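Local atomic coordinates of cytochrome C-type biogenesis protein ccmF (Thermus thermophilus, PDB entry 6ZMQ), a protein that probably acts as a heme lyase of cytochrome c maturation, a membrane protein that binds heme b and may take part in attaching heme to cytochrome c. Residues 40-45 / 141-146; 366-371 / 417-422; 596-601 / 605-610. All coordinates share one frame; numbering follows the deposited sequence.

Contact 1: 40-45 / 141-146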
# COMPACT_ATOMS: atom_id res chain seq x y z
N GLY A 40 -14.86 26.40 8.80
CA GLY A 40 -15.26 27.51 9.67
C GLY A 40 -16.54 27.25 10.46
O GLY A 40 -16.60 27.55 11.66
N LEU A 41 -17.56 26.69 9.81
CA LEU A 41 -18.82 26.39 10.50
C LEU A 41 -18.66 25.22 11.47
O LEU A 41 -19.26 25.24 12.55
CB LEU A 41 -19.94 26.14 9.48
CG LEU A 41 -20.37 27.35 8.63
CD1 LEU A 41 -21.53 26.99 7.73
CD2 LEU A 41 -20.73 28.53 9.51
N ALA A 42 -17.80 24.24 11.14
CA ALA A 42 -17.52 23.15 12.07
C ALA A 42 -16.76 23.63 13.30
O ALA A 42 -17.04 23.19 14.42
CB ALA A 42 -16.73 22.05 11.36
N LEU A 43 -15.82 24.56 13.10
CA LEU A 43 -15.08 25.10 14.24
C LEU A 43 -15.95 25.98 15.13
O LEU A 43 -15.84 25.92 16.36
CB LEU A 43 -13.86 25.87 13.74
CG LEU A 43 -12.58 25.04 13.53
CD1 LEU A 43 -11.37 25.95 13.33
CD2 LEU A 43 -12.34 24.02 14.67
N LEU A 44 -16.85 26.79 14.54
CA LEU A 44 -17.81 27.54 15.36
C LEU A 44 -18.80 26.62 16.07
O LEU A 44 -19.23 26.90 17.20
CB LEU A 44 -18.58 28.56 14.51
CG LEU A 44 -18.13 30.03 14.47
CD1 LEU A 44 -16.63 30.21 14.20
CD2 LEU A 44 -18.97 30.81 13.46
N ALA A 45 -19.14 25.49 15.43
CA ALA A 45 -20.04 24.50 16.02
C ALA A 45 -19.41 23.81 17.23
O ALA A 45 -20.12 23.44 18.17
CB ALA A 45 -20.43 23.47 14.96
N VAL A 141 -14.94 16.09 13.82
CA VAL A 141 -14.49 15.26 12.69
C VAL A 141 -14.67 16.03 11.39
O VAL A 141 -13.80 15.96 10.50
CB VAL A 141 -15.18 13.87 12.61
CG1 VAL A 141 -14.78 12.98 13.74
CG2 VAL A 141 -16.70 13.90 12.42
N LEU A 142 -15.73 16.85 11.28
CA LEU A 142 -15.88 17.68 10.09
C LEU A 142 -14.81 18.76 10.02
O LEU A 142 -14.30 19.03 8.93
CB LEU A 142 -17.29 18.28 10.02
CG LEU A 142 -18.44 17.29 9.79
CD1 LEU A 142 -19.67 17.99 9.30
CD2 LEU A 142 -18.04 16.22 8.78
N ALA A 143 -14.41 19.33 11.18
CA ALA A 143 -13.36 20.35 11.21
C ALA A 143 -12.02 19.82 10.68
O ALA A 143 -11.41 20.44 9.79
CB ALA A 143 -13.19 20.88 12.62
N VAL A 144 -11.59 18.64 11.14
CA VAL A 144 -10.28 18.14 10.69
C VAL A 144 -10.36 17.59 9.25
O VAL A 144 -9.42 17.77 8.46
CB VAL A 144 -9.73 17.11 11.71
CG1 VAL A 144 -10.73 16.09 12.01
CG2 VAL A 144 -8.41 16.47 11.25
N LEU A 145 -11.49 16.97 8.86
CA LEU A 145 -11.59 16.45 7.49
C LEU A 145 -11.73 17.57 6.46
O LEU A 145 -11.10 17.51 5.38
CB LEU A 145 -12.75 15.44 7.39
CG LEU A 145 -12.62 14.08 8.08
CD1 LEU A 145 -13.79 13.20 7.68
CD2 LEU A 145 -11.31 13.42 7.68
N PHE A 146 -12.48 18.63 6.79
CA PHE A 146 -12.51 19.82 5.95
C PHE A 146 -11.17 20.54 5.93
O PHE A 146 -10.84 21.19 4.94
CB PHE A 146 -13.60 20.79 6.42
CG PHE A 146 -14.98 20.48 5.88
CD1 PHE A 146 -15.22 20.47 4.52
CD2 PHE A 146 -16.07 20.32 6.73
CE1 PHE A 146 -16.48 20.22 4.02
CE2 PHE A 146 -17.34 20.06 6.24
CZ PHE A 146 -17.55 20.03 4.88
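Ala42 and Ala143 point their methyls toward each other's helix where helix 20-47 passes helix 135-157, and apolar contact alone joins the two segments. The methyl of Ala42 rests against the opposing backbone: CB of Ala42 lies 3.6 Å from the backbone N of Ala143. It also meets two neighbouring beta carbons, being 3.9 Å from CB of Ala143 and 4.0 Å from CB of Leu142. Leu142 takes part through that carbon; its CG stands anti to the carbonyl carbon (chi1 -67°), and the side chain also touches Ala57 of helix 51-57, which touches Ala42 as well. From the other flank Leu43 leans in with one branch, and its CD2 comes to 3.8 Å from CB of Ala143, so the Ala143 methyl touches both Ala42 and Leu43.

Small residues on both sides let the backbones come close. The CA atoms of Ala42 and Ala143 are 5.1 Å apart, and the segment axes approach to 8.1 Å while running roughly antiparallel at 150°. Phe146 extends the join to Ser35 and Leu39, and Ala143 also touches a bound phosphatidylethanolamine. This is alanine-mediated close packing of antiparallel, predicted transmembrane helices, next to a lipid site.

Contact 2: 366-371 / 417-422. With HEM (protoporphyrin IX containing Fe), chain B.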
# COMPACT_ATOMS: atom_id res chain seq x y z
N LEU A 366 -0.65 -9.43 21.63
CA LEU A 366 -0.99 -8.48 20.56
C LEU A 366 -0.27 -7.16 20.74
O LEU A 366 0.14 -6.53 19.76
CB LEU A 366 -2.50 -8.22 20.48
CG LEU A 366 -3.64 -9.18 20.07
CD1 LEU A 366 -4.77 -8.42 19.37
CD2 LEU A 366 -3.22 -10.38 19.27
N LEU A 367 -0.08 -6.73 21.99
CA LEU A 367 0.59 -5.46 22.27
C LEU A 367 2.09 -5.57 22.01
O LEU A 367 2.70 -4.63 21.51
CB LEU A 367 0.28 -5.04 23.70
CG LEU A 367 0.55 -3.66 24.32
CD1 LEU A 367 1.98 -3.42 24.77
CD2 LEU A 367 0.12 -2.60 23.32
N LEU A 368 2.69 -6.73 22.32
CA LEU A 368 4.09 -6.94 21.98
C LEU A 368 4.28 -7.10 20.48
O LEU A 368 5.30 -6.65 19.94
CB LEU A 368 4.65 -8.17 22.72
CG LEU A 368 6.16 -8.41 22.62
CD1 LEU A 368 6.92 -7.12 22.92
CD2 LEU A 368 6.64 -9.55 23.51
N GLY A 369 3.30 -7.67 19.78
CA GLY A 369 3.37 -7.73 18.33
C GLY A 369 3.25 -6.37 17.67
O GLY A 369 3.96 -6.06 16.71
N ALA A 370 2.34 -5.54 18.19
CA ALA A 370 2.25 -4.15 17.75
C ALA A 370 3.51 -3.35 18.09
O ALA A 370 3.90 -2.47 17.32
CB ALA A 370 1.02 -3.49 18.38
N PHE A 371 4.16 -3.67 19.21
CA PHE A 371 5.46 -3.10 19.52
C PHE A 371 6.53 -3.55 18.53
O PHE A 371 7.44 -2.79 18.21
CB PHE A 371 5.89 -3.47 20.94
CG PHE A 371 5.66 -2.38 21.94
CD1 PHE A 371 6.33 -1.17 21.82
CD2 PHE A 371 4.82 -2.58 23.02
CE1 PHE A 371 6.14 -0.16 22.76
CE2 PHE A 371 4.62 -1.58 23.96
CZ PHE A 371 5.28 -0.37 23.83
N LEU A 417 6.03 -13.57 13.19
CA LEU A 417 5.51 -14.86 12.74
C LEU A 417 5.37 -15.85 13.88
O LEU A 417 4.53 -16.76 13.80
CB LEU A 417 6.40 -15.46 11.65
CG LEU A 417 6.25 -14.98 10.22
CD1 LEU A 417 7.28 -15.70 9.36
CD2 LEU A 417 4.84 -15.10 9.64
N LEU A 418 6.14 -15.68 14.96
CA LEU A 418 5.97 -16.50 16.15
C LEU A 418 4.78 -16.03 16.98
O LEU A 418 3.97 -16.84 17.46
CB LEU A 418 7.27 -16.46 16.97
CG LEU A 418 8.24 -17.65 16.89
CD1 LEU A 418 9.54 -17.33 17.60
CD2 LEU A 418 7.63 -18.90 17.51
N LEU A 419 4.67 -14.70 17.16
CA LEU A 419 3.64 -14.13 18.03
C LEU A 419 2.25 -14.29 17.44
O LEU A 419 1.27 -14.46 18.19
CB LEU A 419 3.96 -12.66 18.29
CG LEU A 419 4.89 -12.46 19.48
CD1 LEU A 419 5.73 -11.20 19.34
CD2 LEU A 419 4.07 -12.42 20.75
N MET A 420 2.14 -14.23 16.11
CA MET A 420 0.89 -14.45 15.39
C MET A 420 0.32 -15.84 15.63
O MET A 420 -0.89 -16.03 15.75
CB MET A 420 1.15 -14.18 13.91
CG MET A 420 0.11 -14.64 12.95
SD MET A 420 0.65 -14.43 11.24
CE MET A 420 1.91 -13.16 11.37
N GLY A 421 1.20 -16.83 15.68
CA GLY A 421 0.77 -18.16 16.06
C GLY A 421 0.41 -18.27 17.53
O GLY A 421 -0.61 -18.86 17.88
N VAL A 422 1.26 -17.73 18.42
CA VAL A 422 1.06 -18.02 19.84
C VAL A 422 -0.07 -17.17 20.46
O VAL A 422 -0.68 -17.58 21.46
CB VAL A 422 2.40 -17.88 20.61
CG1 VAL A 422 2.78 -16.44 20.86
CG2 VAL A 422 2.37 -18.69 21.93
CHA HEM B . -7.02 -10.26 13.19
CHB HEM B . -3.38 -11.63 16.17
CHC HEM B . -0.10 -10.22 12.79
CHD HEM B . -3.79 -9.33 9.73
C1A HEM B . -6.28 -10.74 14.26
C2A HEM B . -6.87 -11.18 15.47
C3A HEM B . -5.86 -11.56 16.31
C4A HEM B . -4.64 -11.36 15.64
CMA HEM B . -6.01 -12.10 17.70
CAA HEM B . -8.35 -11.23 15.80
CBA HEM B . -9.04 -12.46 15.16
CGA HEM B . -8.49 -13.75 15.72
O1A HEM B . -7.92 -14.56 14.96
O2A HEM B . -8.60 -13.99 16.95
C1B HEM B . -2.19 -11.33 15.48
C2B HEM B . -0.91 -11.40 16.08
C3B HEM B . 0.01 -11.01 15.16
C4B HEM B . -0.73 -10.66 13.95
CMB HEM B . -0.60 -11.84 17.48
CAB HEM B . 1.47 -10.92 15.31
CBB HEM B . 1.97 -9.56 15.64
C1C HEM B . -0.82 -9.94 11.65
C2C HEM B . -0.27 -9.76 10.38
C3C HEM B . -1.33 -9.51 9.54
C4C HEM B . -2.53 -9.55 10.29
CMC HEM B . 1.18 -9.80 9.97
CAC HEM B . -1.22 -9.25 8.12
CBC HEM B . -1.45 -10.35 7.15
C1D HEM B . -5.01 -9.44 10.41
C2D HEM B . -6.32 -9.10 9.86
C3D HEM B . -7.24 -9.36 10.82
C4D HEM B . -6.46 -9.87 11.97
CMD HEM B . -6.60 -8.56 8.48
CAD HEM B . -8.75 -9.16 10.73
CBD HEM B . -9.13 -7.91 11.53
CGD HEM B . -10.59 -7.52 11.42
O1D HEM B . -11.39 -7.73 12.36
O2D HEM B . -11.00 -6.95 10.39
NA HEM B . -4.91 -10.84 14.40
NB HEM B . -2.03 -10.87 14.22
NC HEM B . -2.18 -9.84 11.58
ND HEM B . -5.17 -9.89 11.64
FE HEM B . -3.60 -10.50 12.90
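Part of the wall of the heme b pocket is built where Leu419 of helix 402-422 reaches over to Leu368 and Gly369 of helix 362-384. The direct contact is thin: CD1 of Leu419 ends 4.3 Å from CG of Leu368 and equally far from the backbone N of Gly369. The heme also bridges the two helices, its vinyl group on pyrrole B entering between them. The terminal vinyl carbon CBB lies 3.5 Å from CA of Gly369, in the place a side chain would otherwise take.

Met420 lies against one face of the porphyrin at its rim. Its CB stands over pyrrole B, 3.6 Å from heme C3B; with CG anti to the backbone N (chi1 167°) the chain then follows the rim of the macrocycle past CHC, bending at chi3 to put CE 3.7 Å from the heme methyl CMC. Leu366 approaches from the other side of the heme plane, and its CD2 reaches the meso carbon CHB.

Around this pair, Leu366 and Ala370 pack on helix 266-284, which carries the axial ligand His276, while Met420 touches His510, the other axial ligand, on helix 501-525. Tyr471 of helix 460-484 hydrogen-bonds to the Leu418 carbonyl from behind.

Contact 3: 596-601 / 605-610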
# COMPACT_ATOMS: atom_id res chain seq x y z
N TYR A 596 10.63 -12.33 -19.10
CA TYR A 596 9.66 -13.41 -19.21
C TYR A 596 9.95 -14.42 -18.11
O TYR A 596 11.11 -14.67 -17.77
CB TYR A 596 9.65 -14.06 -20.60
CG TYR A 596 8.94 -15.40 -20.64
CD1 TYR A 596 7.54 -15.48 -20.57
CD2 TYR A 596 9.66 -16.60 -20.66
CE1 TYR A 596 6.89 -16.70 -20.57
CE2 TYR A 596 9.02 -17.81 -20.68
CZ TYR A 596 7.63 -17.87 -20.62
OH TYR A 596 6.98 -19.08 -20.63
N THR A 597 8.89 -14.96 -17.51
CA THR A 597 9.06 -15.89 -16.40
C THR A 597 8.12 -17.09 -16.41
O THR A 597 6.88 -16.93 -16.45
CB THR A 597 8.98 -15.15 -15.07
OG1 THR A 597 8.91 -16.12 -14.03
CG2 THR A 597 7.78 -14.18 -15.02
N PRO A 598 8.65 -18.30 -16.47
CA PRO A 598 7.88 -19.49 -16.12
C PRO A 598 7.67 -19.67 -14.63
O PRO A 598 8.63 -19.65 -13.84
CB PRO A 598 8.74 -20.62 -16.70
CG PRO A 598 9.38 -19.97 -17.87
CD PRO A 598 9.82 -18.67 -17.28
N GLY A 599 6.40 -19.77 -14.24
CA GLY A 599 6.06 -20.33 -12.96
C GLY A 599 6.15 -21.84 -12.99
O GLY A 599 5.95 -22.48 -14.03
N ASN A 600 6.50 -22.42 -11.85
CA ASN A 600 6.56 -23.86 -11.70
C ASN A 600 5.94 -24.28 -10.38
O ASN A 600 5.62 -23.46 -9.51
CB ASN A 600 8.00 -24.40 -11.75
CG ASN A 600 8.48 -24.69 -13.16
OD1 ASN A 600 8.14 -23.98 -14.10
ND2 ASN A 600 9.27 -25.74 -13.29
N ASP A 601 5.84 -25.61 -10.26
CA ASP A 601 5.27 -26.28 -9.10
C ASP A 601 6.01 -25.92 -7.81
O ASP A 601 5.40 -25.86 -6.73
CB ASP A 601 5.22 -27.79 -9.37
CG ASP A 601 5.02 -28.62 -8.13
OD1 ASP A 601 3.85 -28.79 -7.72
OD2 ASP A 601 6.02 -29.22 -7.65
N LEU A 605 11.20 -18.76 -12.58
CA LEU A 605 12.49 -18.59 -13.25
C LEU A 605 12.47 -17.31 -14.08
O LEU A 605 11.67 -17.21 -15.00
CB LEU A 605 12.79 -19.80 -14.15
CG LEU A 605 12.91 -21.21 -13.55
CD1 LEU A 605 12.81 -22.27 -14.64
CD2 LEU A 605 14.20 -21.40 -12.78
N LEU A 606 13.35 -16.35 -13.80
CA LEU A 606 13.22 -15.04 -14.43
C LEU A 606 14.29 -14.82 -15.49
O LEU A 606 15.49 -14.88 -15.19
CB LEU A 606 13.25 -13.92 -13.39
CG LEU A 606 13.11 -12.42 -13.72
CD1 LEU A 606 12.53 -11.75 -12.50
CD2 LEU A 606 14.37 -11.65 -14.14
N MET A 607 13.85 -14.46 -16.71
CA MET A 607 14.71 -14.34 -17.88
C MET A 607 14.76 -12.90 -18.35
O MET A 607 13.71 -12.29 -18.64
CB MET A 607 14.22 -15.28 -18.98
CG MET A 607 14.97 -16.59 -19.01
SD MET A 607 13.84 -17.90 -19.43
CE MET A 607 12.86 -17.82 -17.93
N ASP A 608 16.00 -12.39 -18.48
CA ASP A 608 16.41 -11.01 -18.61
C ASP A 608 17.34 -10.82 -19.81
O ASP A 608 18.08 -11.74 -20.19
CB ASP A 608 17.16 -10.56 -17.35
CG ASP A 608 16.68 -9.25 -16.82
OD1 ASP A 608 15.65 -8.79 -17.33
OD2 ASP A 608 17.31 -8.69 -15.90
N PHE A 609 17.29 -9.64 -20.38
CA PHE A 609 18.06 -9.35 -21.61
C PHE A 609 19.39 -8.66 -21.32
O PHE A 609 20.39 -9.15 -21.84
CB PHE A 609 17.17 -8.53 -22.53
CG PHE A 609 17.45 -8.84 -23.96
CD1 PHE A 609 18.75 -8.89 -24.42
CD2 PHE A 609 16.42 -9.00 -24.87
CE1 PHE A 609 19.02 -9.15 -25.75
CE2 PHE A 609 16.69 -9.25 -26.20
CZ PHE A 609 17.99 -9.33 -26.63
N ASP A 610 19.37 -7.59 -20.53
CA ASP A 610 20.52 -6.76 -20.09
C ASP A 610 20.93 -5.80 -21.19
O ASP A 610 20.58 -4.64 -21.09
CB ASP A 610 21.58 -7.55 -19.33
CG ASP A 610 21.19 -7.71 -17.89
OD1 ASP A 610 20.19 -7.15 -17.52
OD2 ASP A 610 21.91 -8.36 -17.17
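Tyr596 and Met607 pair through their backbones as an antiparallel hydrogen-bonded pair. Tyr596 N donates to Met607 O over 3.1 Å, and Met607 N returns a bond of 2.9 Å to Tyr596 O. Two residues further on, Leu605 N bonds to Pro598 O at 3.0 Å.

The reverse bond at that position cannot form, because Pro598 has no N-H to give to Leu605 O. Thr597 supplies a side-chain donor instead: its hydroxyl, turned anti to the backbone N (chi1 170°), bonds from OG1 to Leu605 O at 3.1 Å. It arrives from above the carbonyl plane, 68° out of it. Thr597 CA adds a CA-H...O contact of 3.2 Å to the same Leu605 O. A valine here would keep the branched shape but would probably leave the Leu605 carbonyl with the weak CA-H contact in place of its hydroxyl donor.

Apolar contacts gather around Pro598 and Met607. The Met607 chain, bent at chi2 and chi3, crosses Pro598 at about a right angle and carries CE to 4.4 Å from Tyr596 CD2, obliquely to the ring. CB of Leu605 lies 4.5 Å from CD of Pro598.

On its other edge strand 603-608 bonds to strand 617-625, pairing Leu606 with Ile622 and Asp608 with Arg620, while Thr597 touches Glu247 and Leu606 touches Tyr246 at the end of helix 224-247. The contact belongs to a beta hairpin at the margin of a four-stranded antiparallel sheet, its regular bonding interrupted by a proline.

How the contacts relate
The three contacts follow one another along the chain, each closing before the next opens. Contacts 1 and 2 both join membrane helices, but with different pairs and with centres 38 Å apart: contact 1 packs two helices beside a lipid at the outer part of the bundle, and contact 2 lines the heme. Contact 3 belongs to the beta-rich part, 36 Å from contact 2 and 54 Å from contact 1, between centres, with contact 1 across the chain's centre from it. Contacts 2 and 3 both fall in the CcmF C-terminal region, which thus supplies some of the heme-pocket helices as well as the sheet. None of the contacts touches another.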